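Local coordinates for protein N-acetylneuraminic acid (Sialic acid) synthetase (Leptospira borgpetersenii serovar Hardjo-bovis, PDB 6NCS) that probably makes sialic acid or its 9-phosphate by condensing phosphoenolpyruvate with an N-acylmannosamine substrate, and binds a manganese ion, at residues S157-A162 / S199-P204; L175-S180 / L191-T196; L42-I47 / K93-K98; E49-K54 / K99-F104; A105-V110 / N114-I119. All coordinates share one frame; numbering follows the deposited sequence.

Contact 1 of 5, residues S157-A162 / S199-P204. With FMT (formic acid), chain F.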
# COMPACT_ATOMS: atom_id res chain seq x y z
N SER A 157 17.64 4.35 15.88
CA SER A 157 19.07 4.57 16.10
C SER A 157 19.88 3.33 15.75
O SER A 157 20.98 3.44 15.21
CB SER A 157 19.32 5.00 17.55
OG SER A 157 18.89 4.01 18.46
N GLU A 158 19.36 2.15 16.07
CA GLU A 158 20.08 0.92 15.76
C GLU A 158 20.17 0.72 14.25
O GLU A 158 21.20 0.25 13.74
CB GLU A 158 19.40 -0.27 16.43
CG GLU A 158 19.66 -0.31 17.93
CD GLU A 158 18.74 -1.25 18.69
OE1 GLU A 158 17.76 -1.75 18.10
OE2 GLU A 158 18.99 -1.48 19.89
N ILE A 159 19.10 1.07 13.53
CA ILE A 159 19.11 1.00 12.07
C ILE A 159 20.14 1.96 11.49
O ILE A 159 20.91 1.60 10.59
CB ILE A 159 17.70 1.30 11.52
CG1 ILE A 159 16.73 0.17 11.91
CG2 ILE A 159 17.74 1.53 10.01
CD1 ILE A 159 15.27 0.50 11.59
N GLU A 160 20.16 3.20 11.98
CA GLU A 160 21.10 4.19 11.46
C GLU A 160 22.54 3.74 11.67
O GLU A 160 23.39 3.91 10.78
CB GLU A 160 20.85 5.54 12.13
CG GLU A 160 21.63 6.70 11.50
CD GLU A 160 21.21 7.00 10.07
OE1 GLU A 160 20.05 6.71 9.71
OE2 GLU A 160 22.04 7.51 9.29
N THR A 161 22.84 3.16 12.84
CA THR A 161 24.20 2.66 13.09
C THR A 161 24.56 1.56 12.10
O THR A 161 25.66 1.56 11.54
CB THR A 161 24.32 2.17 14.53
OG1 THR A 161 24.15 3.28 15.42
CG2 THR A 161 25.68 1.53 14.78
N ALA A 162 23.63 0.63 11.85
CA ALA A 162 23.90 -0.43 10.89
C ALA A 162 24.05 0.12 9.47
O ALA A 162 24.99 -0.24 8.75
CB ALA A 162 22.79 -1.48 10.95
N SER A 199 11.19 7.17 2.86
CA SER A 199 11.37 8.61 2.98
C SER A 199 12.71 8.96 3.62
O SER A 199 13.26 10.03 3.34
CB SER A 199 10.23 9.22 3.80
OG SER A 199 10.59 10.50 4.28
N LYS A 200 13.25 8.07 4.45
CA LYS A 200 14.46 8.37 5.20
C LYS A 200 15.72 8.06 4.40
O LYS A 200 16.73 8.76 4.56
CB LYS A 200 14.48 7.57 6.51
CG LYS A 200 15.61 7.92 7.45
CD LYS A 200 15.39 7.29 8.82
CE LYS A 200 16.37 7.84 9.84
NZ LYS A 200 16.10 7.32 11.21
N TYR A 201 15.67 7.05 3.54
CA TYR A 201 16.84 6.51 2.86
C TYR A 201 16.61 6.47 1.35
O TYR A 201 15.48 6.45 0.87
CB TYR A 201 17.14 5.10 3.36
CG TYR A 201 17.50 5.06 4.83
CD1 TYR A 201 18.68 5.63 5.28
CD2 TYR A 201 16.67 4.43 5.75
CE1 TYR A 201 19.03 5.59 6.61
CE2 TYR A 201 17.02 4.38 7.09
CZ TYR A 201 18.20 4.96 7.52
OH TYR A 201 18.55 4.93 8.85
N GLU A 202 17.72 6.44 0.60
CA GLU A 202 17.68 6.48 -0.86
C GLU A 202 17.81 5.11 -1.51
O GLU A 202 17.53 4.99 -2.71
CB GLU A 202 18.79 7.40 -1.40
N PHE A 203 18.20 4.08 -0.76
CA PHE A 203 18.39 2.74 -1.30
C PHE A 203 17.08 1.96 -1.25
O PHE A 203 16.11 2.39 -0.60
CB PHE A 203 19.51 2.03 -0.52
CG PHE A 203 19.41 2.19 0.98
CD1 PHE A 203 18.48 1.47 1.71
CD2 PHE A 203 20.25 3.07 1.65
CE1 PHE A 203 18.38 1.61 3.10
CE2 PHE A 203 20.16 3.22 3.03
CZ PHE A 203 19.23 2.49 3.75
N PRO A 204 17.00 0.81 -1.93
CA PRO A 204 15.73 0.08 -1.99
C PRO A 204 15.30 -0.44 -0.62
O PRO A 204 16.12 -0.91 0.18
CB PRO A 204 16.03 -1.07 -2.95
CG PRO A 204 17.13 -0.53 -3.84
CD PRO A 204 18.00 0.23 -2.86
C FMT F . 13.07 11.51 6.68
O1 FMT F . 13.33 11.10 7.81
O2 FMT F . 11.99 11.31 6.11

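Contact 2 of 5, residues L175-S180 / L191-T196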
# COMPACT_ATOMS: atom_id res chain seq x y z
N LEU A 175 17.54 -2.62 2.52
CA LEU A 175 17.02 -2.78 3.88
C LEU A 175 15.60 -3.33 3.82
O LEU A 175 14.77 -2.82 3.07
CB LEU A 175 17.04 -1.44 4.60
CG LEU A 175 16.60 -1.38 6.05
CD1 LEU A 175 17.59 -2.21 6.88
CD2 LEU A 175 16.61 0.07 6.54
N LEU A 176 15.32 -4.38 4.61
CA LEU A 176 13.98 -4.95 4.67
C LEU A 176 13.32 -4.62 6.00
O LEU A 176 13.85 -4.95 7.06
CB LEU A 176 14.01 -6.47 4.48
CG LEU A 176 14.74 -7.02 3.26
CD1 LEU A 176 14.64 -8.57 3.24
CD2 LEU A 176 14.16 -6.42 1.99
N HIS A 177 12.15 -4.00 5.95
CA HIS A 177 11.29 -3.98 7.12
C HIS A 177 10.92 -5.41 7.50
O HIS A 177 10.77 -6.28 6.65
CB HIS A 177 10.02 -3.15 6.86
CG HIS A 177 9.04 -3.22 8.00
ND1 HIS A 177 9.40 -2.93 9.29
CD2 HIS A 177 7.74 -3.58 8.04
CE1 HIS A 177 8.36 -3.11 10.09
NE2 HIS A 177 7.34 -3.50 9.35
N CYS A 178 10.80 -5.66 8.80
CA CYS A 178 10.68 -7.01 9.32
C CYS A 178 10.22 -6.89 10.77
O CYS A 178 10.55 -5.91 11.45
CB CYS A 178 12.03 -7.75 9.24
SG CYS A 178 11.97 -9.47 9.77
N VAL A 179 9.44 -7.87 11.22
CA VAL A 179 9.01 -7.94 12.61
C VAL A 179 9.39 -9.32 13.13
O VAL A 179 8.88 -10.33 12.63
CB VAL A 179 7.50 -7.70 12.77
CG1 VAL A 179 7.08 -7.82 14.24
CG2 VAL A 179 7.13 -6.35 12.20
N SER A 180 10.30 -9.36 14.11
CA SER A 180 10.81 -10.61 14.69
C SER A 180 9.83 -11.17 15.72
O SER A 180 10.13 -11.32 16.90
CB SER A 180 12.18 -10.39 15.31
OG SER A 180 13.12 -10.00 14.32
N LEU A 191 3.25 -2.11 8.52
CA LEU A 191 3.72 -1.97 7.14
C LEU A 191 4.00 -0.52 6.75
O LEU A 191 4.77 -0.29 5.81
CB LEU A 191 2.71 -2.58 6.16
CG LEU A 191 2.50 -4.10 6.27
CD1 LEU A 191 1.69 -4.60 5.06
CD2 LEU A 191 3.83 -4.86 6.36
N SER A 192 3.44 0.46 7.46
CA SER A 192 3.78 1.83 7.06
C SER A 192 5.22 2.19 7.42
O SER A 192 5.70 3.23 6.97
CB SER A 192 2.80 2.83 7.67
OG SER A 192 2.82 2.80 9.08
N ALA A 193 5.92 1.35 8.19
CA ALA A 193 7.36 1.57 8.39
C ALA A 193 8.11 1.52 7.06
O ALA A 193 9.19 2.12 6.94
CB ALA A 193 7.93 0.54 9.35
N ILE A 194 7.58 0.80 6.07
CA ILE A 194 8.22 0.75 4.76
C ILE A 194 8.31 2.15 4.16
O ILE A 194 9.36 2.57 3.66
CB ILE A 194 7.45 -0.22 3.84
CG1 ILE A 194 7.64 -1.66 4.35
CG2 ILE A 194 7.91 -0.06 2.36
CD1 ILE A 194 6.65 -2.67 3.79
N GLN A 195 7.21 2.91 4.21
CA GLN A 195 7.25 4.27 3.67
C GLN A 195 8.11 5.18 4.52
O GLN A 195 8.77 6.08 3.99
CB GLN A 195 5.83 4.83 3.55
CG GLN A 195 5.11 4.37 2.32
CD GLN A 195 5.77 4.84 1.05
OE1 GLN A 195 6.36 5.92 1.00
NE2 GLN A 195 5.67 4.02 0.00
N THR A 196 8.09 5.00 5.84
CA THR A 196 8.99 5.75 6.72
C THR A 196 10.43 5.55 6.30
O THR A 196 11.21 6.51 6.22
CB THR A 196 8.78 5.31 8.17
OG1 THR A 196 7.44 5.63 8.56
CG2 THR A 196 9.76 6.02 9.10

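Contact 3 of 5, residues L42-I47 / K93-K98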
# COMPACT_ATOMS: atom_id res chain seq x y z
N LEU A 42 16.33 -32.82 -0.34
CA LEU A 42 15.16 -31.97 -0.13
C LEU A 42 15.47 -30.53 -0.48
O LEU A 42 14.65 -29.84 -1.10
CB LEU A 42 14.66 -32.10 1.31
CG LEU A 42 13.40 -31.31 1.67
CD1 LEU A 42 12.27 -31.59 0.67
CD2 LEU A 42 12.95 -31.66 3.10
N ALA A 43 16.66 -30.05 -0.09
CA ALA A 43 17.06 -28.70 -0.45
C ALA A 43 17.13 -28.52 -1.96
O ALA A 43 16.74 -27.48 -2.49
CB ALA A 43 18.40 -28.35 0.20
N LEU A 44 17.64 -29.54 -2.68
CA LEU A 44 17.68 -29.47 -4.13
C LEU A 44 16.27 -29.42 -4.71
O LEU A 44 16.00 -28.65 -5.65
CB LEU A 44 18.45 -30.67 -4.69
CG LEU A 44 19.95 -30.66 -4.42
CD1 LEU A 44 20.58 -32.02 -4.74
CD2 LEU A 44 20.63 -29.56 -5.21
N ARG A 45 15.35 -30.22 -4.16
CA ARG A 45 13.96 -30.17 -4.58
C ARG A 45 13.35 -28.80 -4.31
O ARG A 45 12.55 -28.30 -5.11
CB ARG A 45 13.15 -31.25 -3.85
CG ARG A 45 11.66 -31.18 -4.10
CD ARG A 45 10.92 -32.26 -3.33
NE ARG A 45 9.48 -32.08 -3.44
CZ ARG A 45 8.59 -32.64 -2.63
NH1 ARG A 45 9.01 -33.42 -1.63
NH2 ARG A 45 7.30 -32.43 -2.81
N MET A 46 13.73 -28.17 -3.20
CA MET A 46 13.20 -26.84 -2.90
C MET A 46 13.63 -25.84 -3.97
O MET A 46 12.84 -24.98 -4.39
CB MET A 46 13.67 -26.39 -1.51
CG MET A 46 13.08 -27.24 -0.38
SD MET A 46 13.71 -26.74 1.25
CE MET A 46 12.74 -25.25 1.55
N ILE A 47 14.88 -25.97 -4.45
CA ILE A 47 15.35 -25.10 -5.52
C ILE A 47 14.52 -25.31 -6.78
O ILE A 47 14.06 -24.35 -7.41
CB ILE A 47 16.84 -25.35 -5.80
CG1 ILE A 47 17.72 -24.96 -4.61
CG2 ILE A 47 17.26 -24.59 -7.05
CD1 ILE A 47 19.18 -25.44 -4.78
N LYS A 93 24.22 -24.09 -5.10
CA LYS A 93 24.46 -23.00 -6.04
C LYS A 93 24.43 -23.50 -7.49
O LYS A 93 23.90 -22.83 -8.38
CB LYS A 93 25.80 -22.33 -5.72
CG LYS A 93 26.11 -21.10 -6.56
CD LYS A 93 27.27 -20.32 -5.94
CE LYS A 93 27.71 -19.16 -6.82
NZ LYS A 93 28.42 -19.61 -8.04
N GLU A 94 24.98 -24.69 -7.73
CA GLU A 94 25.02 -25.24 -9.08
C GLU A 94 23.62 -25.55 -9.59
O GLU A 94 23.28 -25.23 -10.73
CB GLU A 94 25.90 -26.48 -9.12
CG GLU A 94 25.62 -27.42 -10.29
CD GLU A 94 26.43 -28.72 -10.22
OE1 GLU A 94 27.54 -28.76 -10.79
OE2 GLU A 94 25.95 -29.69 -9.59
N ARG A 95 22.80 -26.19 -8.75
CA ARG A 95 21.42 -26.47 -9.15
C ARG A 95 20.65 -25.18 -9.40
O ARG A 95 19.84 -25.10 -10.33
CB ARG A 95 20.71 -27.31 -8.09
CG ARG A 95 19.21 -27.52 -8.36
CD ARG A 95 18.97 -28.45 -9.55
NE ARG A 95 19.49 -29.77 -9.27
CZ ARG A 95 18.81 -30.73 -8.64
NH1 ARG A 95 17.57 -30.51 -8.24
NH2 ARG A 95 19.38 -31.90 -8.41
N SER A 96 20.90 -24.16 -8.57
CA SER A 96 20.22 -22.88 -8.75
C SER A 96 20.58 -22.26 -10.10
O SER A 96 19.71 -21.76 -10.82
CB SER A 96 20.57 -21.94 -7.60
OG SER A 96 20.08 -22.45 -6.37
N GLN A 97 21.86 -22.28 -10.47
CA GLN A 97 22.25 -21.73 -11.76
C GLN A 97 21.60 -22.49 -12.90
O GLN A 97 21.15 -21.90 -13.88
CB GLN A 97 23.78 -21.73 -11.90
CG GLN A 97 24.47 -20.96 -10.79
CD GLN A 97 25.93 -20.70 -11.06
OE1 GLN A 97 26.73 -20.64 -10.13
NE2 GLN A 97 26.29 -20.52 -12.32
N LYS A 98 21.54 -23.82 -12.78
CA LYS A 98 20.93 -24.66 -13.81
C LYS A 98 19.45 -24.34 -13.98
O LYS A 98 18.92 -24.41 -15.10
CB LYS A 98 21.12 -26.13 -13.45
CG LYS A 98 20.40 -27.12 -14.35
CD LYS A 98 20.86 -28.55 -14.04
CE LYS A 98 19.88 -29.59 -14.58
NZ LYS A 98 18.86 -29.99 -13.56

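Contact 4 of 5, residues E49-K54 / K99-F104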
# COMPACT_ATOMS: atom_id res chain seq x y z
N GLU A 49 11.50 -26.42 -7.23
CA GLU A 49 10.11 -25.97 -7.18
C GLU A 49 10.01 -24.46 -6.97
O GLU A 49 9.01 -23.85 -7.40
CB GLU A 49 9.36 -26.76 -6.11
CG GLU A 49 9.39 -28.25 -6.43
CD GLU A 49 8.35 -29.07 -5.68
OE1 GLU A 49 7.34 -28.51 -5.24
OE2 GLU A 49 8.56 -30.30 -5.55
N ALA A 50 11.01 -23.85 -6.34
CA ALA A 50 11.05 -22.39 -6.26
C ALA A 50 11.31 -21.77 -7.62
O ALA A 50 10.76 -20.70 -7.94
CB ALA A 50 12.13 -21.93 -5.27
N ALA A 51 12.15 -22.41 -8.43
CA ALA A 51 12.38 -21.90 -9.78
C ALA A 51 11.12 -22.06 -10.61
O ALA A 51 10.76 -21.15 -11.38
CB ALA A 51 13.57 -22.62 -10.41
N ASP A 52 10.41 -23.18 -10.45
CA ASP A 52 9.16 -23.38 -11.17
C ASP A 52 8.11 -22.35 -10.78
O ASP A 52 7.27 -21.97 -11.61
CB ASP A 52 8.65 -24.80 -10.94
CG ASP A 52 7.32 -25.06 -11.61
OD1 ASP A 52 7.29 -25.16 -12.85
OD2 ASP A 52 6.31 -25.16 -10.89
N ALA A 53 8.12 -21.89 -9.52
CA ALA A 53 7.19 -20.86 -9.05
C ALA A 53 7.56 -19.46 -9.52
O ALA A 53 6.76 -18.53 -9.35
CB ALA A 53 7.12 -20.87 -7.52
N LYS A 54 8.75 -19.32 -10.11
CA LYS A 54 9.29 -18.08 -10.69
C LYS A 54 9.70 -17.07 -9.61
O LYS A 54 9.71 -15.86 -9.85
CB LYS A 54 8.32 -17.43 -11.68
CG LYS A 54 7.80 -18.36 -12.80
CD LYS A 54 8.94 -18.99 -13.57
CE LYS A 54 8.42 -20.00 -14.57
NZ LYS A 54 9.51 -20.91 -15.03
N LYS A 99 18.76 -24.00 -12.90
CA LYS A 99 17.33 -23.72 -12.92
C LYS A 99 17.02 -22.23 -13.07
O LYS A 99 15.85 -21.85 -12.98
CB LYS A 99 16.67 -24.28 -11.66
CG LYS A 99 16.69 -25.81 -11.57
CD LYS A 99 16.18 -26.45 -12.85
CE LYS A 99 15.92 -27.93 -12.68
NZ LYS A 99 14.49 -28.20 -12.36
N ASN A 100 18.04 -21.40 -13.28
CA ASN A 100 17.87 -19.96 -13.49
C ASN A 100 17.15 -19.29 -12.32
O ASN A 100 16.23 -18.50 -12.51
CB ASN A 100 17.11 -19.68 -14.80
CG ASN A 100 17.85 -20.19 -16.01
OD1 ASN A 100 19.06 -19.99 -16.15
ND2 ASN A 100 17.13 -20.86 -16.90
N ILE A 101 17.59 -19.61 -11.10
CA ILE A 101 17.13 -18.89 -9.92
C ILE A 101 18.39 -18.49 -9.15
O ILE A 101 19.39 -19.22 -9.17
CB ILE A 101 16.16 -19.73 -9.06
CG1 ILE A 101 15.63 -18.92 -7.88
CG2 ILE A 101 16.80 -21.03 -8.59
CD1 ILE A 101 14.43 -19.55 -7.16
N LEU A 102 18.37 -17.31 -8.55
CA LEU A 102 19.56 -16.85 -7.84
C LEU A 102 19.71 -17.58 -6.51
O LEU A 102 18.74 -17.72 -5.76
CB LEU A 102 19.49 -15.34 -7.64
CG LEU A 102 20.68 -14.65 -6.97
CD1 LEU A 102 22.00 -15.20 -7.48
CD2 LEU A 102 20.59 -13.15 -7.23
N PHE A 103 20.92 -18.06 -6.21
CA PHE A 103 21.22 -18.68 -4.92
C PHE A 103 21.96 -17.68 -4.03
O PHE A 103 22.89 -17.03 -4.50
CB PHE A 103 22.09 -19.93 -5.10
CG PHE A 103 22.75 -20.42 -3.83
CD1 PHE A 103 22.11 -21.32 -3.00
CD2 PHE A 103 24.01 -19.95 -3.46
CE1 PHE A 103 22.71 -21.76 -1.83
CE2 PHE A 103 24.61 -20.39 -2.28
CZ PHE A 103 23.96 -21.29 -1.47
N PHE A 104 21.56 -17.57 -2.76
CA PHE A 104 22.43 -16.91 -1.78
C PHE A 104 22.07 -17.43 -0.40
O PHE A 104 21.29 -18.37 -0.24
CB PHE A 104 22.39 -15.37 -1.90
CG PHE A 104 21.10 -14.70 -1.48
CD1 PHE A 104 19.90 -14.92 -2.15
CD2 PHE A 104 21.12 -13.73 -0.48
CE1 PHE A 104 18.74 -14.25 -1.77
CE2 PHE A 104 19.97 -13.05 -0.12
CZ PHE A 104 18.78 -13.31 -0.75

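Contact 5 of 5, residues A105-V110 / N114-I119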
# COMPACT_ATOMS: atom_id res chain seq x y z
N ALA A 105 22.71 -16.86 0.62
CA ALA A 105 22.52 -17.38 1.96
C ALA A 105 22.78 -16.29 2.99
O ALA A 105 23.38 -15.25 2.69
CB ALA A 105 23.42 -18.59 2.24
N THR A 106 22.33 -16.56 4.20
CA THR A 106 22.57 -15.70 5.35
C THR A 106 23.73 -16.27 6.13
O THR A 106 23.57 -17.34 6.74
CB THR A 106 21.33 -15.64 6.23
OG1 THR A 106 20.24 -15.13 5.46
CG2 THR A 106 21.57 -14.77 7.44
N PRO A 107 24.90 -15.63 6.17
CA PRO A 107 25.94 -16.07 7.10
C PRO A 107 25.64 -15.56 8.50
O PRO A 107 25.13 -14.45 8.69
CB PRO A 107 27.21 -15.42 6.55
CG PRO A 107 26.71 -14.13 5.99
CD PRO A 107 25.34 -14.47 5.38
N PHE A 108 25.96 -16.38 9.50
CA PHE A 108 25.76 -15.99 10.88
C PHE A 108 27.07 -15.72 11.60
O PHE A 108 27.05 -15.35 12.77
CB PHE A 108 24.94 -17.05 11.63
CG PHE A 108 23.48 -17.03 11.29
CD1 PHE A 108 23.02 -17.52 10.08
CD2 PHE A 108 22.55 -16.49 12.17
CE1 PHE A 108 21.66 -17.48 9.75
CE2 PHE A 108 21.19 -16.45 11.85
CZ PHE A 108 20.76 -16.94 10.65
N ASP A 109 28.20 -15.90 10.92
CA ASP A 109 29.50 -15.54 11.47
C ASP A 109 30.44 -15.27 10.31
O ASP A 109 30.10 -15.47 9.15
CB ASP A 109 30.04 -16.64 12.41
CG ASP A 109 30.17 -18.01 11.74
OD1 ASP A 109 30.35 -18.11 10.51
OD2 ASP A 109 30.11 -19.01 12.48
N VAL A 110 31.64 -14.80 10.64
CA VAL A 110 32.60 -14.38 9.63
C VAL A 110 33.15 -15.57 8.85
O VAL A 110 33.30 -15.47 7.62
CB VAL A 110 33.72 -13.53 10.26
CG1 VAL A 110 34.87 -13.34 9.29
CG2 VAL A 110 33.16 -12.18 10.70
N ASN A 114 32.93 -15.65 4.80
CA ASN A 114 34.08 -15.83 3.93
C ASN A 114 33.86 -17.00 2.98
O ASN A 114 34.23 -16.94 1.80
CB ASN A 114 35.35 -16.06 4.75
CG ASN A 114 35.80 -14.82 5.49
OD1 ASN A 114 35.43 -13.71 5.13
ND2 ASN A 114 36.64 -15.00 6.52
N MET A 115 33.26 -18.08 3.48
CA MET A 115 32.99 -19.24 2.64
C MET A 115 32.02 -18.89 1.53
O MET A 115 32.20 -19.31 0.38
CB MET A 115 32.45 -20.39 3.50
CG MET A 115 32.00 -21.62 2.71
SD MET A 115 30.29 -21.57 2.13
CE MET A 115 29.39 -21.34 3.67
N LEU A 116 30.98 -18.13 1.85
CA LEU A 116 30.01 -17.76 0.84
C LEU A 116 30.64 -16.90 -0.24
O LEU A 116 30.38 -17.10 -1.44
CB LEU A 116 28.82 -17.06 1.49
CG LEU A 116 27.93 -17.92 2.39
CD1 LEU A 116 26.89 -17.04 3.10
CD2 LEU A 116 27.22 -19.03 1.60
N LYS A 117 31.50 -15.96 0.14
CA LYS A 117 32.18 -15.15 -0.87
C LYS A 117 33.10 -16.01 -1.73
O LYS A 117 33.21 -15.79 -2.95
CB LYS A 117 32.97 -14.02 -0.22
CG LYS A 117 33.66 -13.12 -1.24
CD LYS A 117 34.31 -11.92 -0.60
CE LYS A 117 34.88 -11.00 -1.66
NZ LYS A 117 35.61 -9.87 -1.04
N GLU A 118 33.75 -16.99 -1.12
CA GLU A 118 34.70 -17.83 -1.85
C GLU A 118 33.99 -18.68 -2.90
O GLU A 118 34.54 -18.92 -3.98
CB GLU A 118 35.48 -18.72 -0.88
N ILE A 119 32.78 -19.17 -2.60
CA ILE A 119 32.07 -19.96 -3.60
C ILE A 119 31.38 -19.08 -4.62
O ILE A 119 30.72 -19.60 -5.53
CB ILE A 119 31.05 -20.93 -2.98
CG1 ILE A 119 29.88 -20.19 -2.35
CG2 ILE A 119 31.72 -21.83 -1.93
CD1 ILE A 119 28.72 -21.11 -2.01

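Contact 1 of 5, residues S157-A162 / S199-P204
Two neighbouring elements of the outer helical layer of a TIM barrel meet here, helix 156-168 and the residues that leave helix 193-200, and a single tyrosine, Tyr201, spans most of the gap to Ile159 and Glu160. The backbones stay well apart, with 9.9 Å between Glu160 CA and Tyr201 CA, so side chains alone make the joint. Tyr201 OH donates a hydrogen bond to Glu160 OE1, modelled as very short at 2.5 Å, a length to be read with caution. The carboxylate reaches the hydroxyl because Glu160 sends CG anti to its own backbone N (chi1 -171°) and then bends at the next bond (chi2 65°). It arrives at the ring edge, near the ring plane, and the two flat groups are only 12° apart.

The more buried flank is apolar: Ile159 CG2 comes within 3.7 Å of Tyr201 OH and 4.1 Å of Tyr201 CE2, approaching obliquely. Lys200 lies across the phenol, its CG 3.8 Å above the centre of the Tyr201 ring. From there its extended chain brings NZ to 4.3 Å from Glu160 OE1, beyond salt-bridge range but near enough that the positive charge may steady the carboxylate. Within the same segment, Tyr201 CB lies over a face of the Phe203 ring, which itself packs edge-to-face with Phe173. Val163 also touches Tyr201, while Glu158 turns to Arg284 of the second subunit in a salt bridge.

A polar, partly exposed bond beside an apolar seam is how these successive helices pack around the beta/alpha barrel.

Contact 2 of 5, residues L175-S180 / L191-T196
His177, on strand 173-178, offers a face of its imidazole to Ala193 in the helix that follows. This is the tight part of the contact. Ala193 CB sits 3.9 Å from the ring centroid and 16° off its normal, a CH-pi contact displaced slightly toward the rim, with CE1 of His177 the nearest ring atom at 3.7 Å. Ile194 closes in beside it, crossing the histidine at about a right angle and bringing its CG1 to 3.8 Å from His177 CB. The imidazole swings out to the helix because its CG lies anti to the backbone N (chi1 174°).

The Leu191 side is looser, although buried as well: its CD2 comes no nearer than 4.4 Å to CD2 of His177. Rotation of the ring is fixed from beyond the two segments, since NE2 is hydrogen-bonded to Ala189 O and ND1 to Arg151 NH1. Beyond the contact, Thr196 OG1 is hydrogen-bonded to Gly269 O of the second subunit, while Gln195 stays partly exposed.

Within the beta-alpha-beta unit of strand 173-178, helix 193-200 and strand 205-209, Leu191 and Ile194 also pack on Tyr207 of the next strand and on Ala220 of helix 215-222.

Contact 3 of 5, residues L42-I47 / K93-K98
A near-parallel helix pair on the outside of the barrel is held by Leu44 and Ile47 of helix 40-52 against Arg95 and Ser96 of helix 86-98. The short axes pass 9.7 Å apart at a signed crossing angle of -22°, a shallow inclination that lets both helices run side by side, with strand 57-62 beneath both.

Arg95 is the main bridge. Bends at chi2 (70°) and chi3 (63°) turn the guanidinium back over Leu44, while the CB and CG part faces the partner helix. Leu44 CB and CD2 meet the guanidinium across a face; CD2 stands 4.0 Å above the centre of that plane. Lower down the same chain, Leu44 CD2 touches Arg95 CB at 3.7 Å, and Ile47 CG2 meets Arg95 CG at 3.8 Å. The charged end is not left to apolar company: NH1 forms a salt bridge with Asp48 OD1, one residue beyond Ile47, which ties the guanidinium to helix 40-52, over Leu44.

Deeper in, Ile47 straddles the hydroxyl of Ser96, with CD1 at 3.5 Å and CG2 at 3.6 Å from Ser96 OG. That oxygen has its polar partner within its own helix, in a hydrogen bond to Leu92 O, and can therefore sit against methyl groups.

Inward of the pair, Ile47 rests on Ile58 and Phe60 of strand 57-62, and Ser96 touches Ile58 and also Phe103 of strand 102-107.

Contact 4 of 5, residues E49-K54 / K99-F104
The helix carrying Ala51 and the turn carrying Ile101 come close, with only 5.6 Å between Ala51 CA and Ile101 CA, a spacing that alanine methyls on the helix face permit. Ala51 CB nestles against the turn backbone, 3.5 Å from Lys99 O and 3.7 Å from Lys99 CB.

Both partners are at chain reversals of the beta/alpha barrel. Helix 40-52 ends in a Schellman motif with Lys54 at positive phi, while Asn100 is the C-prime residue of a second Schellman motif, which ends helix 86-98 and turns the chain into strand 102-107. The contact joins the C-terminal ends of two outer helices, at the place where one hands over to its strand.

Ile101 fills the angle between them. Its CG1 is anti to the backbone N (chi1 -176°), which extends CD1 toward the helix and leaves CG2 in the crowded position between N and the carbonyl carbon. CD1 touches Ala50 CB at 3.8 Å and lies 3.9 Å from Ala51 N; CG2 meets Ala51 CB at 4.0 Å. Ala50 also packs on Ile58 of strand 57-62 and on Tyr232 of a loop. Toward the surface, Lys99 bends at chi2 and chi4, and its NZ makes a long, weak ion pair with Asp48.

Contact 5 of 5, residues A105-V110 / N114-I119
Val110 O accepts a 2.8 Å hydrogen bond from Asn114 N, an i to i+4 bond of the first turn of helix 110-118. The side chain of Asn114 folds back over the same carbonyl: its CG lies beside the backbone N, which puts CG 3.3 Å from Val110 O, and ND2 rests 3.7 Å from Val110 CG1. These are packing contacts. Just ahead of the turn, Asp109 occupies the N-cap position, its OD1 hydrogen-bonded to Asn112 N, so that the helix start is held by a side chain as well as by the main chain.

Two residues further on, Leu116 carries the apolar half. With CG anti to the carbonyl carbon (chi1 -68°) its methyls reach both Ala105 and Pro107. CD1 presses obliquely on the proline ring, 3.8 Å from both CB and CD of Pro107, and CD1 and CD2 each come to 3.9 Å from Ala105 CB. Val121 and Ala62 pack against the same leucine.

Ala105 and Pro107 point to the helix, whereas the intervening Thr106 points away from it. Its OG1 is hydrogen-bonded to Lys59 NZ; a citrate, probably from the crystallisation liquor, is modelled implausibly close to it, so a bond there is doubtful. The Thr106 side chain is about 8 Å from the manganese ion. Strand and helix axes run 9.3 Å apart, at 143° between their directions. Alternating residues that face the outer helix and the barrel interior, followed by a short connection into a roughly antiparallel helix, mark the beta-alpha unit of the TIM barrel at its pocket end.

How the contacts relate
Contacts 2 and 5 are buried and each ties a barrel strand to the helix that follows it; contacts 1, 3 and 4 are partly buried and lie among the outer helices and their ends. Chemistry follows place: an imidazole face and leucine methyls in the interior, but a tyrosine-carboxylate bond in contact 1, an arginine laid on aliphatic chains in contact 3, and small alanine methyls in contact 4. Contacts 3 and 4 share helix 40-52 and touch directly, their centres 8 Å apart, and contact 5 continues strand 102-107 from contact 4. Across the barrel, contacts 1 and 2 share helix 193-200 and are joined through Pro204 and Leu175.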